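Nucleoporin nup120 (Schizosaccharomyces pombe, PDB 4GQ2) serves as a structural component of the nuclear pore complex, whose nucleoporins can also dock transiently associated nuclear transport factors. Local coordinates at residues Ser71-Trp76 with Asp88-Ser93; Tyr63-Ser68 with Phe118-His123; Ile273-Thr278 with Ile298-Pro303; Val251-Asp256 with Phe285-Ser290. All blocks are in the same frame, centred on the assembly; numbering follows the deposited sequence.

Contact 1: residues Ser71-Trp76 with Asp88-Ser93; sequences SQTLRW and DVSLNS
D88 and S90 fold into a compact polar knot against the backbone of the strand that carries T73. The carboxylate of D88, with CG anti to the backbone N (chi1 -177°), directs OD1 forward over the following peptide, where it accepts from the amide of S90 and closes an Asx turn. The S90 hydroxyl, its OG beside the backbone N, donates to the syn lone pair of the same oxygen; at 2.5 Å between S90 OG and D88 OD1 this bond is very short. With its proton so committed, S90 OG can accept from the other segment, and T73 N meets it almost straight at 3.1 Å. The carbonyl of the same T73 is used too: V89 N lies nearly along its C=O axis, 2.8 Å from T73 O. The second carboxylate oxygen also has work: Q72, extended beyond CG, brings NE2 to D88 OD2 at 3.3 Å from above the carboxylate plane, and S99 OG hydrogen-bonds the same atom. Apolar groups fill in around this. V89 sets CG2 against T73 CG2 and CG1 against R75 CB (3.7 Å), while L74 CD2 lies over D88 CA. L74 and D88 form the antiparallel, non-hydrogen-bonded pair where strands 73-79 and 83-88 separate, so the Asx turn marks the exit from a beta-hairpin in a blade-like sheet of the beta-propeller domain.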
loop_
_atom_site.group_PDB
_atom_site.type_symbol
_atom_site.label_atom_id
_atom_site.label_comp_id
_atom_site.label_asym_id
_atom_site.label_seq_id
_atom_site.Cartn_x
_atom_site.Cartn_y
_atom_site.Cartn_z
ATOM N N SER A 71 28.684 -2.282 -11.961
ATOM C CA SER A 71 28.730 -0.871 -11.562
ATOM C C SER A 71 27.868 -0.535 -10.347
ATOM O O SER A 71 26.729 -0.992 -10.232
ATOM C CB SER A 71 28.304 0.024 -12.725
ATOM O OG SER A 71 28.955 -0.346 -13.926
ATOM N N GLN A 72 28.420 0.267 -9.443
ATOM C CA GLN A 72 27.613 0.889 -8.404
ATOM C C GLN A 72 27.225 2.290 -8.866
ATOM O O GLN A 72 28.051 3.020 -9.419
ATOM C CB GLN A 72 28.340 0.926 -7.057
ATOM C CG GLN A 72 27.386 1.017 -5.870
ATOM C CD GLN A 72 27.991 0.550 -4.556
ATOM O OE1 GLN A 72 29.202 0.634 -4.344
ATOM N NE2 GLN A 72 27.139 0.056 -3.658
ATOM N N THR A 73 25.957 2.641 -8.664
ATOM C CA THR A 73 25.430 3.937 -9.070
ATOM C C THR A 73 24.924 4.656 -7.825
ATOM O O THR A 73 23.982 4.210 -7.171
ATOM C CB THR A 73 24.325 3.797 -10.137
ATOM O OG1 THR A 73 24.809 3.008 -11.232
ATOM C CG2 THR A 73 23.909 5.151 -10.664
ATOM N N LEU A 74 25.579 5.762 -7.495
ATOM C CA LEU A 74 25.375 6.426 -6.218
ATOM C C LEU A 74 24.812 7.824 -6.368
ATOM O O LEU A 74 25.288 8.616 -7.179
ATOM C CB LEU A 74 26.689 6.472 -5.434
ATOM C CG LEU A 74 27.356 5.122 -5.138
ATOM C CD1 LEU A 74 28.703 5.345 -4.462
ATOM C CD2 LEU A 74 26.455 4.223 -4.289
ATOM N N ARG A 75 23.801 8.128 -5.567
ATOM C CA ARG A 75 23.201 9.439 -5.592
ATOM C C ARG A 75 23.580 10.224 -4.344
ATOM O O ARG A 75 23.272 9.820 -3.220
ATOM C CB ARG A 75 21.682 9.326 -5.757
ATOM C CG ARG A 75 20.878 10.511 -5.254
ATOM C CD ARG A 75 21.038 11.755 -6.110
ATOM N NE ARG A 75 20.487 12.895 -5.381
ATOM C CZ ARG A 75 19.303 13.444 -5.623
ATOM N NH1 ARG A 75 18.537 12.989 -6.610
ATOM N NH2 ARG A 75 18.886 14.457 -4.871
ATOM N N TRP A 76 24.263 11.347 -4.564
ATOM C CA TRP A 76 24.683 12.228 -3.483
ATOM C C TRP A 76 23.837 13.454 -3.451
ATOM O O TRP A 76 23.360 13.922 -4.485
ATOM C CB TRP A 76 26.150 12.618 -3.622
ATOM C CG TRP A 76 26.497 13.336 -4.908
ATOM C CD1 TRP A 76 26.867 12.765 -6.121
ATOM C CD2 TRP A 76 26.539 14.787 -5.146
ATOM N NE1 TRP A 76 27.123 13.732 -7.064
ATOM C CE2 TRP A 76 26.948 14.962 -6.549
ATOM C CE3 TRP A 76 26.292 15.914 -4.372
ATOM C CZ2 TRP A 76 27.088 16.223 -7.129
ATOM C CZ3 TRP A 76 26.444 17.186 -4.964
ATOM C CH2 TRP A 76 26.828 17.335 -6.308
ATOM N N ASP A 88 22.431 4.400 -2.628
ATOM C CA ASP A 88 22.664 3.504 -3.758
ATOM C C ASP A 88 21.412 3.465 -4.641
ATOM O O ASP A 88 20.327 3.101 -4.186
ATOM C CB ASP A 88 23.031 2.099 -3.268
ATOM C CG ASP A 88 23.358 1.134 -4.408
ATOM O OD1 ASP A 88 23.057 1.449 -5.576
ATOM O OD2 ASP A 88 23.915 0.048 -4.140
ATOM N N VAL A 89 21.567 3.845 -5.905
ATOM C CA VAL A 89 20.435 3.899 -6.828
ATOM C C VAL A 89 20.640 2.971 -8.020
ATOM O O VAL A 89 20.032 3.171 -9.077
ATOM C CB VAL A 89 20.146 5.342 -7.305
ATOM C CG1 VAL A 89 19.770 6.231 -6.127
ATOM C CG2 VAL A 89 21.349 5.924 -8.042
ATOM N N SER A 90 21.491 1.957 -7.838
ATOM C CA SER A 90 21.801 0.982 -8.891
ATOM C C SER A 90 20.546 0.272 -9.363
ATOM O O SER A 90 19.740 -0.168 -8.548
ATOM C CB SER A 90 22.792 -0.071 -8.391
ATOM O OG SER A 90 23.869 0.527 -7.698
ATOM N N LEU A 91 20.398 0.163 -10.682
ATOM C CA LEU A 91 19.267 -0.526 -11.310
ATOM C C LEU A 91 19.623 -1.951 -11.726
ATOM O O LEU A 91 18.754 -2.827 -11.759
ATOM C CB LEU A 91 18.763 0.264 -12.526
ATOM C CG LEU A 91 17.504 1.135 -12.400
ATOM C CD1 LEU A 91 17.288 1.621 -10.983
ATOM C CD2 LEU A 91 17.544 2.316 -13.363
ATOM N N ASN A 92 20.900 -2.169 -12.046
ATOM C CA ASN A 92 21.401 -3.487 -12.445
ATOM C C ASN A 92 21.525 -4.432 -11.260
ATOM O O ASN A 92 21.673 -3.994 -10.117
ATOM C CB ASN A 92 22.762 -3.365 -13.137
ATOM C CG ASN A 92 22.679 -2.667 -14.482
ATOM O OD1 ASN A 92 21.787 -2.939 -15.291
ATOM N ND2 ASN A 92 23.620 -1.761 -14.731
ATOM N N SER A 93 21.453 -5.727 -11.536
ATOM C CA SER A 93 21.688 -6.733 -10.504
ATOM C C SER A 93 23.188 -6.900 -10.278
ATOM O O SER A 93 23.975 -6.825 -11.224
ATOM C CB SER A 93 21.040 -8.075 -10.874
ATOM O OG SER A 93 21.178 -8.370 -12.254
#

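Contact 2: residues Tyr63-Ser68 with Phe118-His123; sequences YTSNKS and FSFSEH
Aromatic packing dominates this meeting of strands 59-64 and 115-121, which belong to different sheets. Y63 and F118 slide past each other in opposite directions, so their rings, inclined at 25° with centroids 5.1 Å apart, barely overlap. What each ring face receives instead is the other residue's methylene. F118 CB sits over the centre of the Y63 ring, 3.4 Å from the centroid, and Y63 CB lies over a face of the F118 ring, nearer its rim; the two CH-pi contacts are reciprocal. A third has S65 CB over one face of the F120 ring, 3.9 Å from its centroid, while S68 CB approaches F120 CZ obliquely.

Van der Waals contact carries the rest. With CG anti to the backbone N (chi1 176°), Y63 reaches along the partner strand and rests its OH against F120 CB at 3.6 Å. An alanine in place of Y63 would remove the ring and hydroxyl, and would probably leave F118 CB and F120 CB less covered and loosen the join between the sheets.

Polar groups contribute little directly. At the exposed end the aliphatic part of K67 runs by E122, with CD 3.4 Å from E122 OE2, but K67 NZ stays 4.8 Å from that oxygen, so any attraction is probably weak. Side chains interleaved between successive sheets, without strand pairing, are characteristic of adjacent blades in a beta-propeller.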
loop_
_atom_site.group_PDB
_atom_site.type_symbol
_atom_site.label_atom_id
_atom_site.label_comp_id
_atom_site.label_asym_id
_atom_site.label_seq_id
_atom_site.Cartn_x
_atom_site.Cartn_y
_atom_site.Cartn_z
ATOM N N TYR A 63 26.754 9.370 -9.576
ATOM C CA TYR A 63 28.007 8.921 -10.152
ATOM C C TYR A 63 27.978 7.415 -10.348
ATOM O O TYR A 63 27.558 6.670 -9.457
ATOM C CB TYR A 63 29.168 9.298 -9.226
ATOM C CG TYR A 63 30.507 8.789 -9.688
ATOM C CD1 TYR A 63 31.184 9.414 -10.735
ATOM C CD2 TYR A 63 31.100 7.676 -9.083
ATOM C CE1 TYR A 63 32.416 8.950 -11.168
ATOM C CE2 TYR A 63 32.332 7.204 -9.506
ATOM C CZ TYR A 63 32.984 7.843 -10.550
ATOM O OH TYR A 63 34.208 7.389 -10.984
ATOM N N THR A 64 28.447 6.967 -11.506
ATOM C CA THR A 64 28.523 5.538 -11.785
ATOM C C THR A 64 29.975 5.048 -11.902
ATOM O O THR A 64 30.754 5.577 -12.697
ATOM C CB THR A 64 27.665 5.148 -13.017
ATOM O OG1 THR A 64 27.790 3.743 -13.271
ATOM C CG2 THR A 64 28.070 5.947 -14.263
ATOM N N SER A 65 30.324 4.059 -11.075
ATOM C CA SER A 65 31.645 3.418 -11.100
ATOM C C SER A 65 31.642 2.344 -12.182
ATOM O O SER A 65 31.602 1.142 -11.891
ATOM C CB SER A 65 31.975 2.790 -9.740
ATOM O OG SER A 65 31.748 3.685 -8.667
ATOM N N ASN A 66 31.704 2.794 -13.433
ATOM C CA ASN A 66 31.367 1.976 -14.605
ATOM C C ASN A 66 32.220 0.730 -14.891
ATOM O O ASN A 66 31.892 -0.043 -15.795
ATOM C CB ASN A 66 31.264 2.858 -15.864
ATOM C CG ASN A 66 32.438 3.812 -16.019
ATOM O OD1 ASN A 66 32.799 4.536 -15.087
ATOM N ND2 ASN A 66 33.029 3.832 -17.209
ATOM N N LYS A 67 33.284 0.519 -14.119
ATOM C CA LYS A 67 34.216 -0.573 -14.411
ATOM C C LYS A 67 34.196 -1.739 -13.405
ATOM O O LYS A 67 34.797 -2.785 -13.663
ATOM C CB LYS A 67 35.641 -0.028 -14.597
ATOM C CG LYS A 67 36.291 -0.397 -15.929
ATOM C CD LYS A 67 36.722 -1.856 -15.989
ATOM C CE LYS A 67 36.997 -2.295 -17.416
ATOM N NZ LYS A 67 37.320 -3.747 -17.484
ATOM N N SER A 68 33.501 -1.570 -12.279
ATOM C CA SER A 68 33.397 -2.634 -11.262
ATOM C C SER A 68 32.551 -3.834 -11.732
ATOM O O SER A 68 32.136 -3.886 -12.896
ATOM C CB SER A 68 32.905 -2.078 -9.912
ATOM O OG SER A 68 31.801 -1.201 -10.064
ATOM N N PHE A 118 33.666 12.782 -7.731
ATOM C CA PHE A 118 33.873 11.357 -7.525
ATOM C C PHE A 118 34.977 10.804 -8.417
ATOM O O PHE A 118 35.216 11.308 -9.520
ATOM C CB PHE A 118 32.580 10.604 -7.829
ATOM C CG PHE A 118 31.569 10.634 -6.717
ATOM C CD1 PHE A 118 30.863 11.795 -6.424
ATOM C CD2 PHE A 118 31.295 9.482 -5.985
ATOM C CE1 PHE A 118 29.923 11.810 -5.405
ATOM C CE2 PHE A 118 30.351 9.491 -4.967
ATOM C CZ PHE A 118 29.668 10.659 -4.676
ATOM N N SER A 119 35.640 9.758 -7.936
ATOM C CA SER A 119 36.588 8.994 -8.743
ATOM C C SER A 119 36.640 7.544 -8.264
ATOM O O SER A 119 36.367 7.257 -7.097
ATOM C CB SER A 119 37.981 9.623 -8.693
ATOM O OG SER A 119 38.799 9.105 -9.728
ATOM N N PHE A 120 36.997 6.638 -9.169
ATOM C CA PHE A 120 37.012 5.210 -8.871
ATOM C C PHE A 120 38.352 4.560 -9.216
ATOM O O PHE A 120 38.863 4.737 -10.322
ATOM C CB PHE A 120 35.871 4.514 -9.619
ATOM C CG PHE A 120 35.755 3.046 -9.325
ATOM C CD1 PHE A 120 35.201 2.601 -8.128
ATOM C CD2 PHE A 120 36.192 2.104 -10.251
ATOM C CE1 PHE A 120 35.089 1.245 -7.860
ATOM C CE2 PHE A 120 36.087 0.747 -9.989
ATOM C CZ PHE A 120 35.534 0.318 -8.792
ATOM N N SER A 121 38.899 3.811 -8.257
ATOM C CA SER A 121 40.150 3.060 -8.425
ATOM C C SER A 121 39.878 1.616 -8.823
ATOM O O SER A 121 39.094 0.922 -8.165
ATOM C CB SER A 121 40.967 3.068 -7.128
ATOM O OG SER A 121 40.356 2.266 -6.129
ATOM N N GLU A 122 40.544 1.162 -9.883
ATOM C CA GLU A 122 40.403 -0.218 -10.346
ATOM C C GLU A 122 40.916 -1.210 -9.302
ATOM O O GLU A 122 40.151 -2.045 -8.810
ATOM C CB GLU A 122 41.088 -0.422 -11.699
ATOM C CG GLU A 122 40.379 0.275 -12.852
ATOM C CD GLU A 122 40.453 -0.500 -14.156
ATOM O OE1 GLU A 122 41.380 -1.321 -14.323
ATOM O OE2 GLU A 122 39.577 -0.286 -15.021
ATOM N N HIS A 123 42.201 -1.107 -8.960
ATOM C CA HIS A 123 42.765 -1.864 -7.844
ATOM C C HIS A 123 42.135 -1.386 -6.563
ATOM O O HIS A 123 41.802 -0.204 -6.432
ATOM C CB HIS A 123 44.287 -1.721 -7.806
ATOM C CG HIS A 123 44.955 -2.525 -6.709
ATOM N ND1 HIS A 123 45.728 -1.957 -5.764
ATOM C CD2 HIS A 123 44.934 -3.893 -6.430
ATOM C CE1 HIS A 123 46.184 -2.908 -4.926
ATOM N NE2 HIS A 123 45.696 -4.092 -5.334
#

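Contact 3: residues Ile273-Thr278 with Ile298-Pro303; sequences IELSQT and IALYYP
The close-packed end of this contact is built around L275, just beyond strand 268-274. Its CG lies beside the backbone N (chi1 -46°), and the branch spreads both methyls toward strand 297-302. There L275 CD1 meets L300 CD2 tip to tip at 3.7 Å. The second methyl rests on the tyrosine tip, with L275 CD2 3.3 Å from Y302 OH; the two side chains cross obliquely, L275 CB also lying against that oxygen. Y302 OH has a polar partner of its own, a weak hydrogen bond to Y313 OH. Replacing L275 by an alanine would remove both methyls and would probably leave L300 and the tip of Y302 less well packed.

Toward T278 the contact thins out. S276 is exposed and sets OG obliquely against the Y302 ring, 3.4 Å from CE2. Farther on, the poorly ordered T278 brings OG1 only to 4.0 Å from P303 O.

Leucine methyls and a tyrosine thus join two blade-like sheets at the L275 end, while toward the exposed end a serine hydroxyl on the ring and a distant T278-P303 approach remain; the chemistry implies an apolar, shape-dependent junction without directional bonding across it.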
loop_
_atom_site.group_PDB
_atom_site.type_symbol
_atom_site.label_atom_id
_atom_site.label_comp_id
_atom_site.label_asym_id
_atom_site.label_seq_id
_atom_site.Cartn_x
_atom_site.Cartn_y
_atom_site.Cartn_z
ATOM N N ILE A 273 39.834 28.301 -28.856
ATOM C CA ILE A 273 38.951 28.870 -29.871
ATOM C C ILE A 273 38.115 29.979 -29.252
ATOM O O ILE A 273 37.459 29.770 -28.233
ATOM C CB ILE A 273 37.999 27.818 -30.475
ATOM C CG1 ILE A 273 38.780 26.630 -31.035
ATOM C CG2 ILE A 273 37.121 28.444 -31.557
ATOM C CD1 ILE A 273 37.931 25.401 -31.267
ATOM N N GLU A 274 38.144 31.157 -29.867
ATOM C CA GLU A 274 37.236 32.228 -29.478
ATOM C C GLU A 274 35.862 31.959 -30.078
ATOM O O GLU A 274 35.731 31.714 -31.278
ATOM C CB GLU A 274 37.766 33.602 -29.909
ATOM C CG GLU A 274 36.838 34.761 -29.560
ATOM C CD GLU A 274 37.552 36.096 -29.468
ATOM O OE1 GLU A 274 38.262 36.470 -30.427
ATOM O OE2 GLU A 274 37.388 36.781 -28.436
ATOM N N LEU A 275 34.846 31.992 -29.223
ATOM C CA LEU A 275 33.461 31.828 -29.647
ATOM C C LEU A 275 32.801 33.194 -29.795
ATOM O O LEU A 275 33.399 34.219 -29.451
ATOM C CB LEU A 275 32.689 30.975 -28.635
ATOM C CG LEU A 275 33.332 29.682 -28.119
ATOM C CD1 LEU A 275 32.604 29.192 -26.877
ATOM C CD2 LEU A 275 33.378 28.597 -29.190
ATOM N N SER A 276 31.564 33.198 -30.288
ATOM C CA SER A 276 30.811 34.432 -30.530
ATOM C C SER A 276 30.450 35.198 -29.249
ATOM O O SER A 276 30.669 34.708 -28.138
ATOM C CB SER A 276 29.561 34.129 -31.358
ATOM O OG SER A 276 28.962 32.922 -30.932
ATOM N N GLN A 277 29.894 36.397 -29.414
ATOM C CA GLN A 277 29.714 37.326 -28.294
ATOM C C GLN A 277 28.257 37.667 -27.958
ATOM O O GLN A 277 27.485 38.085 -28.825
ATOM C CB GLN A 277 30.519 38.611 -28.535
ATOM C CG GLN A 277 32.030 38.408 -28.530
ATOM C CD GLN A 277 32.812 39.654 -28.907
ATOM O OE1 GLN A 277 32.252 40.743 -29.058
ATOM N NE2 GLN A 277 34.122 39.498 -29.065
ATOM N N THR A 278 27.914 37.471 -26.684
ATOM C CA THR A 278 26.650 37.905 -26.070
ATOM C C THR A 278 26.854 37.959 -24.557
ATOM O O THR A 278 27.806 37.366 -24.040
ATOM C CB THR A 278 25.471 36.951 -26.379
ATOM O OG1 THR A 278 25.970 35.648 -26.709
ATOM C CG2 THR A 278 24.624 37.480 -27.534
ATOM N N ILE A 298 31.705 16.956 -27.646
ATOM C CA ILE A 298 31.463 17.982 -26.649
ATOM C C ILE A 298 30.243 18.786 -27.055
ATOM O O ILE A 298 30.173 19.287 -28.173
ATOM C CB ILE A 298 32.676 18.937 -26.524
ATOM C CG1 ILE A 298 33.837 18.232 -25.824
ATOM C CG2 ILE A 298 32.312 20.201 -25.756
ATOM C CD1 ILE A 298 35.198 18.740 -26.241
ATOM N N ALA A 299 29.285 18.896 -26.141
ATOM C CA ALA A 299 28.152 19.779 -26.329
ATOM C C ALA A 299 28.407 21.086 -25.590
ATOM O O ALA A 299 28.955 21.091 -24.485
ATOM C CB ALA A 299 26.870 19.121 -25.851
ATOM N N LEU A 300 28.010 22.189 -26.215
ATOM C CA LEU A 300 28.272 23.522 -25.691
ATOM C C LEU A 300 27.035 24.395 -25.850
ATOM O O LEU A 300 26.368 24.357 -26.888
ATOM C CB LEU A 300 29.495 24.139 -26.389
ATOM C CG LEU A 300 29.720 25.658 -26.428
ATOM C CD1 LEU A 300 29.931 26.257 -25.044
ATOM C CD2 LEU A 300 30.897 25.985 -27.336
ATOM N N TYR A 301 26.744 25.175 -24.809
ATOM C CA TYR A 301 25.532 25.986 -24.735
ATOM C C TYR A 301 25.796 27.470 -24.948
ATOM O O TYR A 301 26.751 28.023 -24.395
ATOM C CB TYR A 301 24.854 25.792 -23.378
ATOM C CG TYR A 301 23.585 26.594 -23.191
ATOM C CD1 TYR A 301 22.490 26.405 -24.031
ATOM C CD2 TYR A 301 23.467 27.527 -22.154
ATOM C CE1 TYR A 301 21.318 27.126 -23.857
ATOM C CE2 TYR A 301 22.290 28.249 -21.967
ATOM C CZ TYR A 301 21.224 28.041 -22.825
ATOM O OH TYR A 301 20.058 28.740 -22.662
ATOM N N TYR A 302 24.925 28.096 -25.740
ATOM C CA TYR A 302 24.965 29.530 -26.009
ATOM C C TYR A 302 23.659 30.165 -25.548
ATOM O O TYR A 302 22.603 29.884 -26.122
ATOM C CB TYR A 302 25.105 29.801 -27.507
ATOM C CG TYR A 302 26.450 29.493 -28.125
ATOM C CD1 TYR A 302 26.765 28.199 -28.544
ATOM C CD2 TYR A 302 27.392 30.506 -28.338
ATOM C CE1 TYR A 302 27.986 27.914 -29.131
ATOM C CE2 TYR A 302 28.617 30.230 -28.929
ATOM C CZ TYR A 302 28.907 28.933 -29.323
ATOM O OH TYR A 302 30.117 28.639 -29.911
ATOM N N PRO A 303 23.719 31.016 -24.511
ATOM C CA PRO A 303 22.541 31.785 -24.100
ATOM C C PRO A 303 22.058 32.742 -25.194
ATOM O O PRO A 303 22.862 33.231 -25.993
ATOM C CB PRO A 303 23.041 32.574 -22.888
ATOM C CG PRO A 303 24.171 31.759 -22.351
ATOM C CD PRO A 303 24.832 31.147 -23.553
#

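Contact 4: residues Val251-Asp256 with Phe285-Ser290; sequences VMLSLD and FPYLTS
Two successive sheets of the beta-propeller domain face each other here through their side chains, strand 249-254 lying in the interior of one and strand 288-290 at the margin of the next. The strands run nearly antiparallel, at 165°, but their axes stay 8.6 Å apart at closest approach, a spacing filled by side chains.

Along the second segment, F285 and P286 lead into the contact; F285 lays CE1 over one face of the Y287 ring, towards its rim. Y287 is the first to meet strand 249-254. Its CB already faces L253, and with CG beside the backbone N (chi1 -84°) the near part of the ring follows it. The methyl CD2 of L253 lies 3.6 Å from Y287 CB and comes at the ring obliquely. The Y287 backbone is anchored from the neighbouring strand 238-244, since S240 OG hydrogen-bonds its N.

L288 follows and carries the rest of the contact. Its chain is extended, with CD1 anti to CA (chi2 -179°), so this one methyl reaches in between V251 and L253. It touches side chain and backbone alike: L253 CB is 4.1 Å from L288 CD1, and L253 N also lies close. The side chains of V251 and L288 cross at about a right angle, which sets V251 CG1 3.8 Å from L288 CD1.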
loop_
_atom_site.group_PDB
_atom_site.type_symbol
_atom_site.label_atom_id
_atom_site.label_comp_id
_atom_site.label_asym_id
_atom_site.label_seq_id
_atom_site.Cartn_x
_atom_site.Cartn_y
_atom_site.Cartn_z
ATOM N N VAL A 251 38.809 20.110 -20.771
ATOM C CA VAL A 251 38.142 21.080 -21.644
ATOM C C VAL A 251 37.490 22.153 -20.786
ATOM O O VAL A 251 36.680 21.852 -19.907
ATOM C CB VAL A 251 37.101 20.431 -22.582
ATOM C CG1 VAL A 251 36.374 21.493 -23.398
ATOM C CG2 VAL A 251 37.772 19.432 -23.513
ATOM N N MET A 252 37.861 23.403 -21.046
ATOM C CA MET A 252 37.406 24.528 -20.240
ATOM C C MET A 252 36.782 25.619 -21.098
ATOM O O MET A 252 37.173 25.820 -22.252
ATOM C CB MET A 252 38.567 25.110 -19.432
ATOM C CG MET A 252 39.453 24.065 -18.765
ATOM S SD MET A 252 41.046 24.707 -18.214
ATOM C CE MET A 252 41.811 25.192 -19.758
ATOM N N LEU A 253 35.801 26.306 -20.520
ATOM C CA LEU A 253 35.227 27.506 -21.100
ATOM C C LEU A 253 35.493 28.685 -20.172
ATOM O O LEU A 253 35.309 28.580 -18.953
ATOM C CB LEU A 253 33.727 27.329 -21.339
ATOM C CG LEU A 253 32.969 28.491 -21.985
ATOM C CD1 LEU A 253 33.616 28.952 -23.285
ATOM C CD2 LEU A 253 31.527 28.091 -22.232
ATOM N N SER A 254 35.933 29.801 -20.754
ATOM C CA SER A 254 36.340 30.978 -19.978
ATOM C C SER A 254 35.245 32.038 -19.888
ATOM O O SER A 254 34.273 31.997 -20.638
ATOM C CB SER A 254 37.611 31.590 -20.568
ATOM O OG SER A 254 37.378 32.061 -21.883
ATOM N N LEU A 255 35.418 32.989 -18.969
ATOM C CA LEU A 255 34.481 34.099 -18.804
ATOM C C LEU A 255 34.361 34.918 -20.092
ATOM O O LEU A 255 33.300 35.473 -20.382
ATOM C CB LEU A 255 34.898 34.991 -17.623
ATOM C CG LEU A 255 33.948 36.109 -17.160
ATOM C CD1 LEU A 255 32.734 35.556 -16.420
ATOM C CD2 LEU A 255 34.679 37.117 -16.285
ATOM N N ASP A 256 35.448 34.984 -20.861
ATOM C CA ASP A 256 35.426 35.643 -22.168
ATOM C C ASP A 256 35.279 34.656 -23.341
ATOM O O ASP A 256 35.940 34.788 -24.375
ATOM C CB ASP A 256 36.620 36.610 -22.343
ATOM C CG ASP A 256 37.970 35.899 -22.482
ATOM O OD1 ASP A 256 38.078 34.676 -22.222
ATOM O OD2 ASP A 256 38.943 36.585 -22.862
ATOM N N PHE A 285 24.991 27.923 -14.410
ATOM C CA PHE A 285 24.654 26.583 -14.894
ATOM C C PHE A 285 25.817 26.017 -15.715
ATOM O O PHE A 285 26.686 26.776 -16.148
ATOM C CB PHE A 285 23.368 26.611 -15.739
ATOM C CG PHE A 285 23.278 27.781 -16.687
ATOM C CD1 PHE A 285 24.089 27.851 -17.821
ATOM C CD2 PHE A 285 22.369 28.810 -16.452
ATOM C CE1 PHE A 285 24.004 28.929 -18.689
ATOM C CE2 PHE A 285 22.276 29.887 -17.322
ATOM C CZ PHE A 285 23.095 29.947 -18.441
ATOM N N PRO A 286 25.846 24.686 -15.925
ATOM C CA PRO A 286 26.896 24.132 -16.783
ATOM C C PRO A 286 26.760 24.579 -18.243
ATOM O O PRO A 286 25.646 24.774 -18.738
ATOM C CB PRO A 286 26.708 22.610 -16.654
ATOM C CG PRO A 286 25.326 22.418 -16.135
ATOM C CD PRO A 286 25.028 23.629 -15.298
ATOM N N TYR A 287 27.901 24.759 -18.901
ATOM C CA TYR A 287 27.966 25.181 -20.296
ATOM C C TYR A 287 28.492 24.050 -21.165
ATOM O O TYR A 287 28.266 24.031 -22.372
ATOM C CB TYR A 287 28.912 26.368 -20.442
ATOM C CG TYR A 287 28.312 27.723 -20.163
ATOM C CD1 TYR A 287 28.299 28.247 -18.875
ATOM C CD2 TYR A 287 27.792 28.501 -21.199
ATOM C CE1 TYR A 287 27.767 29.499 -18.622
ATOM C CE2 TYR A 287 27.252 29.755 -20.955
ATOM C CZ TYR A 287 27.243 30.247 -19.664
ATOM O OH TYR A 287 26.704 31.486 -19.413
ATOM N N LEU A 288 29.205 23.117 -20.541
ATOM C CA LEU A 288 29.857 22.038 -21.260
ATOM C C LEU A 288 29.440 20.668 -20.751
ATOM O O LEU A 288 29.241 20.477 -19.549
ATOM C CB LEU A 288 31.379 22.166 -21.141
ATOM C CG LEU A 288 32.101 23.347 -21.798
ATOM C CD1 LEU A 288 33.601 23.230 -21.557
ATOM C CD2 LEU A 288 31.807 23.428 -23.291
ATOM N N THR A 289 29.312 19.722 -21.678
ATOM C CA THR A 289 29.240 18.300 -21.334
ATOM C C THR A 289 29.827 17.432 -22.451
ATOM O O THR A 289 29.857 17.845 -23.610
ATOM C CB THR A 289 27.803 17.844 -20.996
ATOM O OG1 THR A 289 27.856 16.641 -20.215
ATOM C CG2 THR A 289 26.985 17.597 -22.265
ATOM N N SER A 290 30.294 16.239 -22.095
ATOM C CA SER A 290 30.825 15.302 -23.082
ATOM C C SER A 290 30.016 14.013 -23.094
ATOM O O SER A 290 29.355 13.686 -22.107
ATOM C CB SER A 290 32.300 15.004 -22.813
ATOM O OG SER A 290 32.465 14.048 -21.782
#

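How the contacts relate
The four contacts form two pairs within the propeller region. Contacts 1 and 2 have centres 12 Å apart and share the pairing of strands 59-64 and 73-79: L74 O lies 2.9 Å from Y63 N, a probable hydrogen bond, and W76 packs against F118. Contact 1 is nested in the chain loop closed by contact 2. Contacts 3 and 4 are closer, 8 Å between centres, and their segments alternate along the chain; A299 N lies 2.8 Å from T289 O, another probable hydrogen bond, while L253 packs on both L275 and L300, so that the leucines of the two contacts pack into a shared apolar cluster. The pairs do not touch: contact 4 comes within about 11 Å, nearest atoms, of contacts 1 and 2.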